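Local coordinates for trehalose synthase regulatory protein (Candida albicans, PDB 5HUS), which probably serves as a regulatory subunit in trehalose synthesis, with a C-terminal domain of the HAD-type trehalose-phosphatase fold, at residues 1-6 against 286-291; 23-28 against 245-250; 70-75 against 93-98; 200-205 against 256-261; 276-281 against 292-297. All coordinates share one frame; numbering follows the deposited sequence.

Contact 1 of 5, residues 1-6 against 286-291; sequences GNLVPF and TKTAAT
Leu3 and Thr291 bring the two backbones nearest, with their CA atoms 6.4 Å apart, and no direct hydrogen bond joins 1-6 to 286-291. The segments are therefore not paired with each other; methyls of 1-6 meet a methyl and backbone carbonyls of 286-291. Between the two segments the polar link is a water: it accepts from Gly1 N at 2.8 Å and donates to Thr286 O at 2.9 Å, tying the chain start to Thr286, within the loop between strands 272-278 and 292-294. Gly1 also bonds through its backbone to Glu284.

Leu3 carries the apolar part. Its CG stands anti to the carbonyl carbon (chi1 -58°), and the two methyls beyond it meet different targets. The side chains of Leu3 and Thr288 cross obliquely, CD1 of Leu3 coming to 3.6 Å from Thr288 CG2, while Leu3 CD2 comes to 3.3 Å from Ala290 O, a carbonyl met here by a methyl and not by a donor. Beside it, Val4 CG1 approaches Thr291 O at 3.4 Å. Within the loop an ST turn forms: Ala290 N donates to Thr288 OG1 at 3.0 Å with a near-straight N-H...O angle of 165°. With OG1 anti to the backbone N (chi1 -178°), Thr288 CG2 is turned to Leu3 while OG1 serves the turn.

Thr288 OG1 also bonds to Glu257 of helix 254-265, whose Tyr260 touches Thr288 and Ala290. Val4 and Phe6 bond through their backbones to Gly293, pairing strand 4-5, outermost in the main sheet, with 292-294, and Phe6 packs on helix 297-304.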
# COMPACT_ATOMS: atom_id res chain seq x y z
N GLY A 1 -5.53 19.11 -7.16
CA GLY A 1 -6.35 19.89 -8.07
C GLY A 1 -5.53 20.72 -9.04
O GLY A 1 -5.99 21.07 -10.12
N ASN A 2 -4.30 21.04 -8.64
CA ASN A 2 -3.39 21.81 -9.48
C ASN A 2 -2.36 20.93 -10.17
O ASN A 2 -1.39 21.42 -10.75
CB ASN A 2 -2.68 22.89 -8.66
CG ASN A 2 -3.64 23.92 -8.09
OD1 ASN A 2 -4.86 23.81 -8.25
ND2 ASN A 2 -3.09 24.93 -7.42
N LEU A 3 -2.57 19.62 -10.09
CA LEU A 3 -1.66 18.66 -10.71
C LEU A 3 -1.91 18.55 -12.20
O LEU A 3 -3.03 18.74 -12.67
CB LEU A 3 -1.83 17.28 -10.08
CG LEU A 3 -1.61 17.17 -8.57
CD1 LEU A 3 -1.93 15.77 -8.11
CD2 LEU A 3 -0.18 17.55 -8.24
N VAL A 4 -0.85 18.25 -12.95
CA VAL A 4 -1.01 17.95 -14.36
C VAL A 4 -1.83 16.66 -14.49
O VAL A 4 -1.57 15.68 -13.79
CB VAL A 4 0.35 17.81 -15.08
CG1 VAL A 4 1.30 16.94 -14.27
CG2 VAL A 4 0.16 17.27 -16.49
N PRO A 5 -2.85 16.68 -15.35
CA PRO A 5 -3.68 15.49 -15.58
C PRO A 5 -2.90 14.32 -16.14
O PRO A 5 -2.11 14.48 -17.08
CB PRO A 5 -4.72 15.99 -16.58
CG PRO A 5 -4.80 17.45 -16.34
CD PRO A 5 -3.40 17.87 -16.02
N PHE A 6 -3.11 13.14 -15.56
CA PHE A 6 -2.57 11.90 -16.08
C PHE A 6 -3.19 11.63 -17.46
O PHE A 6 -4.41 11.68 -17.62
CB PHE A 6 -2.85 10.76 -15.10
CG PHE A 6 -2.11 9.48 -15.38
CD1 PHE A 6 -2.77 8.26 -15.31
CD2 PHE A 6 -0.76 9.49 -15.67
CE1 PHE A 6 -2.09 7.07 -15.55
CE2 PHE A 6 -0.08 8.31 -15.92
CZ PHE A 6 -0.75 7.09 -15.86
N THR A 286 -6.17 19.55 -1.03
CA THR A 286 -5.21 18.75 -0.27
C THR A 286 -3.85 18.71 -0.97
O THR A 286 -3.77 18.52 -2.18
CB THR A 286 -5.70 17.30 -0.06
OG1 THR A 286 -5.52 16.55 -1.26
CG2 THR A 286 -7.17 17.28 0.33
N LYS A 287 -2.79 18.90 -0.20
CA LYS A 287 -1.44 18.89 -0.75
C LYS A 287 -0.94 17.47 -1.02
O LYS A 287 -1.26 16.54 -0.27
CB LYS A 287 -0.48 19.62 0.19
CG LYS A 287 -0.75 21.11 0.31
CD LYS A 287 -0.44 21.82 -1.00
CE LYS A 287 -0.91 23.27 -0.96
NZ LYS A 287 -2.39 23.36 -0.81
N THR A 288 -0.16 17.30 -2.08
CA THR A 288 0.38 15.99 -2.43
C THR A 288 1.73 16.08 -3.14
O THR A 288 2.05 17.10 -3.76
CB THR A 288 -0.58 15.21 -3.34
OG1 THR A 288 -0.03 13.91 -3.60
CG2 THR A 288 -0.79 15.94 -4.66
N ALA A 289 2.50 15.00 -3.05
CA ALA A 289 3.78 14.91 -3.74
C ALA A 289 3.63 14.15 -5.06
O ALA A 289 4.59 14.05 -5.82
CB ALA A 289 4.81 14.24 -2.86
N ALA A 290 2.44 13.61 -5.31
CA ALA A 290 2.18 12.97 -6.59
C ALA A 290 2.33 13.98 -7.72
O ALA A 290 1.92 15.13 -7.59
CB ALA A 290 0.78 12.34 -6.62
N THR A 291 2.92 13.56 -8.83
CA THR A 291 3.10 14.45 -9.97
C THR A 291 1.80 14.65 -10.74
O THR A 291 1.47 15.77 -11.13
CB THR A 291 4.17 13.92 -10.95
OG1 THR A 291 5.37 13.63 -10.24
CG2 THR A 291 4.45 14.94 -12.05
O HOH W 1 -3.82 19.13 -4.99

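Contact 2 of 5, residues 23-28 against 245-250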
# COMPACT_ATOMS: atom_id res chain seq x y z
N ILE A 23 4.65 -1.63 -11.88
CA ILE A 23 3.49 -0.79 -11.59
C ILE A 23 2.87 -1.23 -10.29
O ILE A 23 2.53 -2.40 -10.12
CB ILE A 23 2.45 -0.85 -12.73
CG1 ILE A 23 3.06 -0.29 -14.02
CG2 ILE A 23 1.20 -0.10 -12.34
CD1 ILE A 23 2.20 -0.45 -15.26
N ILE A 24 2.75 -0.30 -9.35
CA ILE A 24 2.18 -0.60 -8.04
C ILE A 24 0.93 0.24 -7.84
O ILE A 24 0.99 1.47 -7.88
CB ILE A 24 3.21 -0.35 -6.91
CG1 ILE A 24 4.39 -1.31 -7.08
CG2 ILE A 24 2.55 -0.51 -5.54
CD1 ILE A 24 5.58 -0.98 -6.24
N LEU A 25 -0.21 -0.44 -7.69
CA LEU A 25 -1.49 0.24 -7.58
C LEU A 25 -2.08 0.08 -6.18
O LEU A 25 -2.43 -1.03 -5.78
CB LEU A 25 -2.47 -0.30 -8.62
CG LEU A 25 -1.96 -0.28 -10.07
CD1 LEU A 25 -3.01 -0.85 -11.03
CD2 LEU A 25 -1.58 1.14 -10.46
N ALA A 26 -2.16 1.18 -5.44
CA ALA A 26 -2.80 1.18 -4.12
C ALA A 26 -4.27 1.49 -4.30
O ALA A 26 -4.66 2.65 -4.39
CB ALA A 26 -2.13 2.20 -3.19
N LEU A 27 -5.07 0.43 -4.36
CA LEU A 27 -6.50 0.57 -4.66
C LEU A 27 -7.34 -0.10 -3.59
O LEU A 27 -6.92 -1.08 -2.97
CB LEU A 27 -6.82 -0.05 -6.02
CG LEU A 27 -6.06 0.47 -7.24
CD1 LEU A 27 -6.40 -0.35 -8.47
CD2 LEU A 27 -6.37 1.94 -7.47
N GLU A 28 -8.54 0.43 -3.38
CA GLU A 28 -9.50 -0.20 -2.49
C GLU A 28 -10.26 -1.26 -3.29
O GLU A 28 -11.03 -0.94 -4.18
CB GLU A 28 -10.47 0.83 -1.92
CG GLU A 28 -9.81 1.90 -1.07
CD GLU A 28 -9.53 1.44 0.34
OE1 GLU A 28 -10.49 1.28 1.12
OE2 GLU A 28 -8.34 1.22 0.68
N ALA A 245 11.55 1.36 -15.41
CA ALA A 245 10.43 2.27 -15.13
C ALA A 245 9.61 1.77 -13.95
O ALA A 245 9.28 0.59 -13.89
CB ALA A 245 9.55 2.42 -16.36
N VAL A 246 9.29 2.68 -13.03
CA VAL A 246 8.44 2.37 -11.88
C VAL A 246 7.30 3.37 -11.78
O VAL A 246 7.50 4.58 -11.95
CB VAL A 246 9.24 2.37 -10.56
CG1 VAL A 246 8.34 1.98 -9.39
CG2 VAL A 246 10.43 1.43 -10.64
N LEU A 247 6.10 2.88 -11.52
CA LEU A 247 4.93 3.74 -11.37
C LEU A 247 4.18 3.37 -10.10
O LEU A 247 4.02 2.19 -9.79
CB LEU A 247 4.01 3.62 -12.59
CG LEU A 247 2.77 4.52 -12.70
CD1 LEU A 247 2.44 4.75 -14.16
CD2 LEU A 247 1.55 3.94 -11.98
N TYR A 248 3.74 4.38 -9.36
CA TYR A 248 2.89 4.14 -8.19
C TYR A 248 1.65 5.00 -8.30
O TYR A 248 1.75 6.19 -8.60
CB TYR A 248 3.64 4.46 -6.89
CG TYR A 248 2.78 4.35 -5.64
CD1 TYR A 248 2.03 5.43 -5.19
CD2 TYR A 248 2.70 3.15 -4.94
CE1 TYR A 248 1.23 5.33 -4.06
CE2 TYR A 248 1.91 3.04 -3.81
CZ TYR A 248 1.18 4.13 -3.38
OH TYR A 248 0.40 4.04 -2.25
N SER A 249 0.49 4.38 -8.09
CA SER A 249 -0.77 5.12 -8.05
C SER A 249 -1.45 4.90 -6.72
O SER A 249 -1.46 3.78 -6.20
CB SER A 249 -1.69 4.70 -9.19
OG SER A 249 -2.90 5.44 -9.14
N GLY A 250 -2.03 5.96 -6.16
CA GLY A 250 -2.72 5.82 -4.90
C GLY A 250 -3.79 6.87 -4.71
O GLY A 250 -4.38 7.37 -5.68
O HOH W 2 -4.65 4.72 -7.08
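Ile23 pairs with Leu247, Ile24 with Tyr248 and Leu25 with Ser249 in a parallel ladder; the strand axes lie 4.8 Å apart and differ in direction by 6°. Three backbone bonds hold it: Ile24 N to Leu247 O at 2.8 Å, Ser249 N to Ile24 O at 3.0 Å, and Ala26 N to Ser249 O at 2.8 Å. Ile24 thus bonds through N and O to Leu247 and Ser249, the residues flanking its partner Tyr248.

The apolar contacts divide between two faces. On one, Ile23 and Leu247 run alongside each other, Ile23 CG2 meeting Leu247 CD2, and Leu25 CD2 reaches Ser249 CB at 3.8 Å. On the other, Tyr248 CG is anti to its backbone N (chi1 175°); the ring beyond takes Ile24 CG2 at 3.7 Å from Tyr248 CD2, and its CZ lies 3.8 Å from Ala26 CB.

One water makes the remaining polar link, 2.8 Å from Ser249 OG, with weak bonds to Ala26 O and Gly250 O.

Tyr248 OH bonds to Asp256 and Asn259 of helix 254-265, and Ile205 of helix 200-213 covers Ile24. Trp14 and helix 297-304 pack on the Leu247 face, while strand 69-74 continues the sheet beyond 20-26.

Contact 3 of 5, residues 70-75 against 93-98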
# COMPACT_ATOMS: atom_id res chain seq x y z
N PHE A 70 5.12 -5.74 -14.80
CA PHE A 70 4.70 -6.41 -13.58
C PHE A 70 3.79 -5.49 -12.79
O PHE A 70 4.20 -4.39 -12.40
CB PHE A 70 5.91 -6.82 -12.75
CG PHE A 70 6.94 -7.59 -13.52
CD1 PHE A 70 8.10 -6.98 -13.96
CD2 PHE A 70 6.73 -8.93 -13.83
CE1 PHE A 70 9.04 -7.68 -14.68
CE2 PHE A 70 7.67 -9.64 -14.55
CZ PHE A 70 8.83 -9.02 -14.98
N VAL A 71 2.55 -5.92 -12.57
CA VAL A 71 1.57 -5.12 -11.86
C VAL A 71 1.30 -5.70 -10.48
O VAL A 71 1.00 -6.89 -10.36
CB VAL A 71 0.24 -5.04 -12.64
CG1 VAL A 71 -0.76 -4.18 -11.89
CG2 VAL A 71 0.49 -4.49 -14.04
N TYR A 72 1.43 -4.86 -9.45
CA TYR A 72 1.16 -5.27 -8.06
C TYR A 72 0.07 -4.43 -7.43
O TYR A 72 0.04 -3.20 -7.59
CB TYR A 72 2.43 -5.15 -7.20
CG TYR A 72 3.38 -6.29 -7.43
CD1 TYR A 72 4.14 -6.37 -8.60
CD2 TYR A 72 3.52 -7.30 -6.49
CE1 TYR A 72 5.00 -7.43 -8.82
CE2 TYR A 72 4.39 -8.36 -6.69
CZ TYR A 72 5.11 -8.42 -7.86
OH TYR A 72 5.98 -9.47 -8.07
N LEU A 73 -0.84 -5.10 -6.73
CA LEU A 73 -1.83 -4.42 -5.90
C LEU A 73 -1.30 -4.22 -4.49
O LEU A 73 -0.82 -5.16 -3.87
CB LEU A 73 -3.12 -5.24 -5.85
CG LEU A 73 -4.15 -4.74 -4.85
CD1 LEU A 73 -4.85 -3.50 -5.38
CD2 LEU A 73 -5.16 -5.85 -4.51
N LEU A 74 -1.39 -2.99 -3.99
CA LEU A 74 -1.05 -2.69 -2.59
C LEU A 74 -2.36 -2.47 -1.86
O LEU A 74 -3.12 -1.56 -2.20
CB LEU A 74 -0.13 -1.47 -2.49
CG LEU A 74 0.19 -0.96 -1.08
CD1 LEU A 74 0.91 -2.02 -0.24
CD2 LEU A 74 1.01 0.32 -1.14
N SER A 75 -2.61 -3.30 -0.86
CA SER A 75 -3.91 -3.35 -0.19
C SER A 75 -3.74 -3.46 1.31
O SER A 75 -2.78 -4.07 1.78
CB SER A 75 -4.72 -4.54 -0.72
OG SER A 75 -5.92 -4.73 0.04
N GLY A 93 0.38 -9.33 -8.93
CA GLY A 93 1.13 -9.45 -7.69
C GLY A 93 0.33 -8.84 -6.55
O GLY A 93 -0.47 -7.92 -6.74
N LEU A 94 0.53 -9.38 -5.35
CA LEU A 94 -0.22 -8.91 -4.19
C LEU A 94 0.68 -8.46 -3.06
O LEU A 94 1.67 -9.12 -2.71
CB LEU A 94 -1.15 -10.02 -3.67
CG LEU A 94 -2.14 -10.58 -4.70
CD1 LEU A 94 -2.81 -11.86 -4.18
CD2 LEU A 94 -3.19 -9.54 -5.09
N ILE A 95 0.33 -7.32 -2.47
CA ILE A 95 0.98 -6.85 -1.25
C ILE A 95 -0.13 -6.65 -0.21
O ILE A 95 -1.01 -5.81 -0.40
CB ILE A 95 1.77 -5.55 -1.48
CG1 ILE A 95 2.77 -5.72 -2.62
CG2 ILE A 95 2.52 -5.17 -0.22
CD1 ILE A 95 3.38 -4.41 -3.10
N ALA A 96 -0.09 -7.44 0.86
CA ALA A 96 -1.17 -7.47 1.85
C ALA A 96 -0.82 -6.70 3.12
O ALA A 96 0.36 -6.55 3.45
CB ALA A 96 -1.52 -8.91 2.21
N GLU A 97 -1.85 -6.24 3.81
CA GLU A 97 -1.72 -5.44 5.04
C GLU A 97 -0.68 -4.34 4.88
O GLU A 97 0.21 -4.16 5.72
CB GLU A 97 -1.39 -6.34 6.24
CG GLU A 97 -2.50 -7.36 6.52
CD GLU A 97 -2.45 -7.94 7.92
OE1 GLU A 97 -2.14 -7.19 8.88
OE2 GLU A 97 -2.72 -9.15 8.06
N ASN A 98 -0.80 -3.64 3.76
CA ASN A 98 -0.01 -2.46 3.45
C ASN A 98 1.48 -2.71 3.38
O ASN A 98 2.27 -1.79 3.50
CB ASN A 98 -0.30 -1.36 4.48
CG ASN A 98 0.06 0.02 3.98
OD1 ASN A 98 0.54 0.86 4.73
ND2 ASN A 98 -0.16 0.25 2.69
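Tyr72 lies across Gly93, and its side chain can be followed outward atom by atom. CB is 4.0 Å from Gly93 O. CG stands anti to the carbonyl carbon (chi1 -77°), on the side of the backbone N, and from there the ring spreads over the glycine. CD2 comes to 3.4 Å from Gly93 CA and CE2 to 3.6 Å, whereas CZ is already drawing away. The CA lies 3.8 Å from the ring centroid and 25° off the ring normal, which defines a CH-pi contact over one face, offset toward the rim. CD2 also meets Ile95 CG1 at 4.2 Å. At the tip, OH bonds to His212 and to the backbone N of Ile105.

Further along the same face, Leu74 CD1 meets Ile95 CG2 at 3.5 Å and also lies against Asn98. The opposite face carries Leu73 against Leu94.

Parallel pairing underlies this: Gly93 N, Leu73 N, Ile95 N and Ser75 N donate in turn across the ladder, with Ile95 N to Leu73 O at 2.8 Å. Beyond the last rung Ser75 O accepts from Asn98 N at 2.8 Å, linking the turn at Glu97 to the residue after strand 69-74. Helix 79-86 makes the pair a beta-alpha-beta crossover, its Phe86 covering Leu73 and Leu94.

Chemically, a buried apolar seam is bounded by polar ends, several of which have partners: Tyr72 OH has two, Ser75 O is met by the backbone N-H of Asn98, and Asn98 OD1 by Gln196.

Contact 4 of 5, residues 200-205 against 256-261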
# COMPACT_ATOMS: atom_id res chain seq x y z
N ILE A 200 6.37 0.27 6.47
CA ILE A 200 6.28 -1.10 5.97
C ILE A 200 5.87 -1.11 4.48
O ILE A 200 6.31 -1.98 3.73
CB ILE A 200 5.30 -1.96 6.85
CG1 ILE A 200 5.43 -3.45 6.50
CG2 ILE A 200 3.86 -1.48 6.73
CD1 ILE A 200 6.82 -4.00 6.68
N SER A 201 5.10 -0.12 4.04
CA SER A 201 4.72 -0.06 2.62
C SER A 201 5.94 0.27 1.77
O SER A 201 6.11 -0.25 0.67
CB SER A 201 3.60 0.97 2.38
OG SER A 201 4.04 2.28 2.68
N LEU A 202 6.80 1.15 2.29
CA LEU A 202 8.04 1.50 1.58
C LEU A 202 8.94 0.28 1.46
O LEU A 202 9.53 0.04 0.41
CB LEU A 202 8.78 2.63 2.30
CG LEU A 202 8.34 4.08 2.07
CD1 LEU A 202 6.93 4.34 2.52
CD2 LEU A 202 9.30 5.02 2.79
N LYS A 203 9.05 -0.48 2.54
CA LYS A 203 9.91 -1.66 2.55
C LYS A 203 9.38 -2.73 1.59
O LYS A 203 10.16 -3.44 0.95
CB LYS A 203 10.05 -2.22 3.97
CG LYS A 203 10.77 -1.25 4.90
CD LYS A 203 11.06 -1.86 6.26
CE LYS A 203 11.79 -0.86 7.14
NZ LYS A 203 12.13 -1.43 8.49
N ALA A 204 8.05 -2.85 1.49
CA ALA A 204 7.46 -3.81 0.56
C ALA A 204 7.71 -3.41 -0.89
O ALA A 204 8.02 -4.25 -1.73
CB ALA A 204 5.97 -3.97 0.82
N ILE A 205 7.56 -2.12 -1.18
CA ILE A 205 7.81 -1.63 -2.53
C ILE A 205 9.27 -1.88 -2.89
O ILE A 205 9.58 -2.37 -3.98
CB ILE A 205 7.47 -0.13 -2.66
CG1 ILE A 205 5.94 0.06 -2.59
CG2 ILE A 205 8.02 0.44 -3.99
CD1 ILE A 205 5.49 1.50 -2.52
N ASP A 256 0.04 7.09 1.40
CA ASP A 256 0.25 7.32 -0.02
C ASP A 256 1.37 8.32 -0.23
O ASP A 256 2.22 8.14 -1.11
CB ASP A 256 -1.03 7.84 -0.68
CG ASP A 256 -2.05 6.74 -0.91
OD1 ASP A 256 -1.67 5.68 -1.43
OD2 ASP A 256 -3.23 6.95 -0.55
N GLU A 257 1.38 9.37 0.58
CA GLU A 257 2.35 10.45 0.43
C GLU A 257 3.77 9.95 0.62
O GLU A 257 4.66 10.34 -0.13
CB GLU A 257 2.05 11.59 1.41
CG GLU A 257 0.84 12.42 1.00
CD GLU A 257 0.93 12.90 -0.43
OE1 GLU A 257 2.02 13.36 -0.84
OE2 GLU A 257 -0.09 12.82 -1.15
N ALA A 258 3.97 9.08 1.61
CA ALA A 258 5.28 8.49 1.84
C ALA A 258 5.69 7.66 0.63
O ALA A 258 6.85 7.68 0.23
CB ALA A 258 5.29 7.64 3.10
N ASN A 259 4.74 6.93 0.05
CA ASN A 259 5.02 6.16 -1.15
C ASN A 259 5.33 7.04 -2.36
O ASN A 259 6.22 6.72 -3.14
CB ASN A 259 3.85 5.22 -1.46
CG ASN A 259 3.68 4.13 -0.41
OD1 ASN A 259 4.63 3.79 0.30
ND2 ASN A 259 2.47 3.57 -0.31
N TYR A 260 4.60 8.14 -2.53
CA TYR A 260 4.88 9.05 -3.65
C TYR A 260 6.29 9.60 -3.55
O TYR A 260 7.05 9.59 -4.51
CB TYR A 260 3.89 10.22 -3.70
CG TYR A 260 2.46 9.85 -3.98
CD1 TYR A 260 2.13 8.92 -4.96
CD2 TYR A 260 1.43 10.42 -3.25
CE1 TYR A 260 0.81 8.58 -5.21
CE2 TYR A 260 0.11 10.09 -3.49
CZ TYR A 260 -0.19 9.17 -4.46
OH TYR A 260 -1.51 8.84 -4.67
N GLU A 261 6.64 10.08 -2.36
CA GLU A 261 7.96 10.65 -2.15
C GLU A 261 9.06 9.62 -2.41
O GLU A 261 10.09 9.94 -3.00
CB GLU A 261 8.06 11.22 -0.74
CG GLU A 261 7.19 12.44 -0.51
CD GLU A 261 7.21 12.92 0.92
OE1 GLU A 261 8.10 12.50 1.68
OE2 GLU A 261 6.33 13.72 1.30
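Ser201, Leu202 and Ile205 of helix 200-213 converge on Asn259 in a helix-helix contact over one face of the HAD-type core sheet. The segment axes approach to 9.6 Å and their directions differ by 38°; the nearest CA atoms, those of Leu202 and Asn259, are 6.2 Å apart.

Ser201 comes first. Its OG lies between the backbone N and the carbonyl carbon (chi1 65°) and donates to Asn259 OD1 at 2.9 Å. The C=O...O angle of 118°, in the amide plane, places the donor on a lone pair of OD1. Leu202 follows, one methyl serving both partners: CD1 meets Ala258 CB at 3.7 Å and comes to 3.2 Å from Asn259 OD1. A turn after Ser201, Ile205 reaches the same amide with its own end.

The other end of the Asn259 amide is held too, through the bond of ND2 to Tyr248. With both ends engaged, its orientation is defined by bonds on two sides, a polar link buried within an otherwise apolar interface. Asp256 in turn touches Ala26 of strand 20-26.

A second methyl lies near the amide oxygen: Ile205 CD1 is 3.7 Å from Asn259 OD1.

Contact 5 of 5, residues 276-281 against 292-297; sequences VTLISS and YGVRGI
Ile279 and Arg295 meet through their first torsions: Ile279 CG1 is held between its backbone N and carbonyl carbon (chi1 63°), and Arg295 CG is anti to its carbonyl carbon (chi1 -62°). CG1 of Ile279 and CG of Arg295 come to 3.8 Å as the two chains cross. The arginine runs extended from CG to NE, and its guanidinium places one face over Ile279 CD1, which stands 3.9 Å above the plane toward the rim. The charge is met by a salt bridge from NH2 to Glu284.

On the strands themselves, Thr277 N bonds to Tyr292 O, Val294 N to Thr277 O at 2.8 Å, and Ile279 N to Val294 O at 2.6 Å. The axes diverge by 30°, in keeping with a twisted parallel pair.

Val276 CG2 touches Val294 CG2 at 3.6 Å, and Leu278 CD2 reaches Gly296 O, also at 3.6 Å. Gly293 CA makes a CA-H...O contact with Thr277 O at 3.2 Å.

Two residues, Arg295 and the N-cap Gly296, separate strand 292-294 from helix 297-304. Parallel neighbours joined by a loop without a helix, followed by a closing helix, form this flank of a Rossmann-like HAD core.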
# COMPACT_ATOMS: atom_id res chain seq x y z
N VAL A 276 1.03 9.07 -9.50
CA VAL A 276 -0.27 9.63 -9.85
C VAL A 276 -1.27 9.35 -8.73
O VAL A 276 -1.31 8.25 -8.17
CB VAL A 276 -0.79 9.06 -11.19
CG1 VAL A 276 -0.75 7.54 -11.20
CG2 VAL A 276 -2.20 9.56 -11.48
N THR A 277 -2.07 10.36 -8.39
CA THR A 277 -3.06 10.19 -7.34
C THR A 277 -4.47 10.33 -7.88
O THR A 277 -4.71 11.09 -8.83
CB THR A 277 -2.87 11.21 -6.20
OG1 THR A 277 -3.83 10.94 -5.17
CG2 THR A 277 -3.06 12.65 -6.69
N LEU A 278 -5.38 9.57 -7.29
CA LEU A 278 -6.81 9.75 -7.52
C LEU A 278 -7.26 11.02 -6.82
O LEU A 278 -6.96 11.23 -5.65
CB LEU A 278 -7.59 8.54 -7.00
CG LEU A 278 -7.45 7.27 -7.84
CD1 LEU A 278 -7.87 6.05 -7.04
CD2 LEU A 278 -8.30 7.40 -9.09
N ILE A 279 -7.97 11.88 -7.55
CA ILE A 279 -8.48 13.12 -7.00
C ILE A 279 -9.98 13.21 -7.21
O ILE A 279 -10.54 12.51 -8.06
CB ILE A 279 -7.80 14.35 -7.62
CG1 ILE A 279 -8.11 14.43 -9.12
CG2 ILE A 279 -6.30 14.31 -7.39
CD1 ILE A 279 -7.40 15.56 -9.83
N SER A 280 -10.64 14.07 -6.45
CA SER A 280 -12.09 14.16 -6.52
C SER A 280 -12.60 15.57 -6.23
O SER A 280 -11.83 16.50 -6.04
CB SER A 280 -12.73 13.19 -5.53
OG SER A 280 -12.55 13.62 -4.19
N SER A 281 -13.92 15.70 -6.23
CA SER A 281 -14.58 16.88 -5.71
C SER A 281 -15.25 16.51 -4.38
O SER A 281 -16.25 15.80 -4.36
CB SER A 281 -15.61 17.42 -6.70
OG SER A 281 -14.99 17.84 -7.91
N TYR A 292 1.06 13.56 -10.93
CA TYR A 292 -0.15 13.57 -11.76
C TYR A 292 -1.41 13.29 -10.95
O TYR A 292 -1.35 12.70 -9.87
CB TYR A 292 -0.03 12.53 -12.87
CG TYR A 292 1.07 12.79 -13.87
CD1 TYR A 292 0.81 13.49 -15.05
CD2 TYR A 292 2.36 12.32 -13.66
CE1 TYR A 292 1.81 13.73 -15.97
CE2 TYR A 292 3.36 12.55 -14.58
CZ TYR A 292 3.09 13.25 -15.74
OH TYR A 292 4.09 13.48 -16.66
N GLY A 293 -2.56 13.68 -11.49
CA GLY A 293 -3.84 13.35 -10.88
C GLY A 293 -4.84 12.77 -11.87
O GLY A 293 -4.85 13.15 -13.04
N VAL A 294 -5.66 11.83 -11.40
CA VAL A 294 -6.79 11.30 -12.16
C VAL A 294 -8.07 11.42 -11.34
O VAL A 294 -8.04 11.27 -10.12
CB VAL A 294 -6.62 9.82 -12.57
CG1 VAL A 294 -6.09 9.69 -13.98
CG2 VAL A 294 -5.77 9.08 -11.55
N ARG A 295 -9.20 11.65 -12.00
CA ARG A 295 -10.43 11.91 -11.27
C ARG A 295 -11.28 10.66 -11.02
O ARG A 295 -12.27 10.73 -10.29
CB ARG A 295 -11.25 12.98 -11.99
CG ARG A 295 -10.50 14.29 -12.06
CD ARG A 295 -11.41 15.48 -12.28
NE ARG A 295 -10.73 16.71 -11.88
CZ ARG A 295 -10.96 17.36 -10.74
NH1 ARG A 295 -11.88 16.92 -9.89
NH2 ARG A 295 -10.29 18.47 -10.46
N GLY A 296 -10.89 9.54 -11.61
CA GLY A 296 -11.62 8.30 -11.39
C GLY A 296 -10.78 7.06 -11.63
O GLY A 296 -9.77 7.10 -12.32
N ILE A 297 -11.21 5.93 -11.06
CA ILE A 297 -10.46 4.69 -11.20
C ILE A 297 -10.57 4.12 -12.62
O ILE A 297 -9.60 3.55 -13.14
CB ILE A 297 -10.92 3.63 -10.17
CG1 ILE A 297 -10.11 2.35 -10.30
CG2 ILE A 297 -12.42 3.35 -10.30
CD1 ILE A 297 -9.99 1.57 -9.01

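How the contacts relate
Contacts 5, 2 and 3 follow one another across the mixed main sheet, whose parallel part runs 4-5, 292-294, 272-278, 243-250, 20-26, 69-74, 93-96, with antiparallel 101-103 and 111-112 beyond. Contact 1 adjoins the sheet edge through 4-5. The centres of contacts 1 and 5 are the closest, 8 Å apart, and those of contacts 1 and 3 the farthest, at 23 Å. Contact 4 lies on one face of that sheet, its centre 10 Å from contact 2, and touches all the others through its two helices. Along the chain, contact 1 joins the start to the near-end and encloses contacts 2, 3 and 4; its segments alternate with those of contact 5. Residues far apart in sequence therefore build one Rossmann-like core, as in HAD relatives.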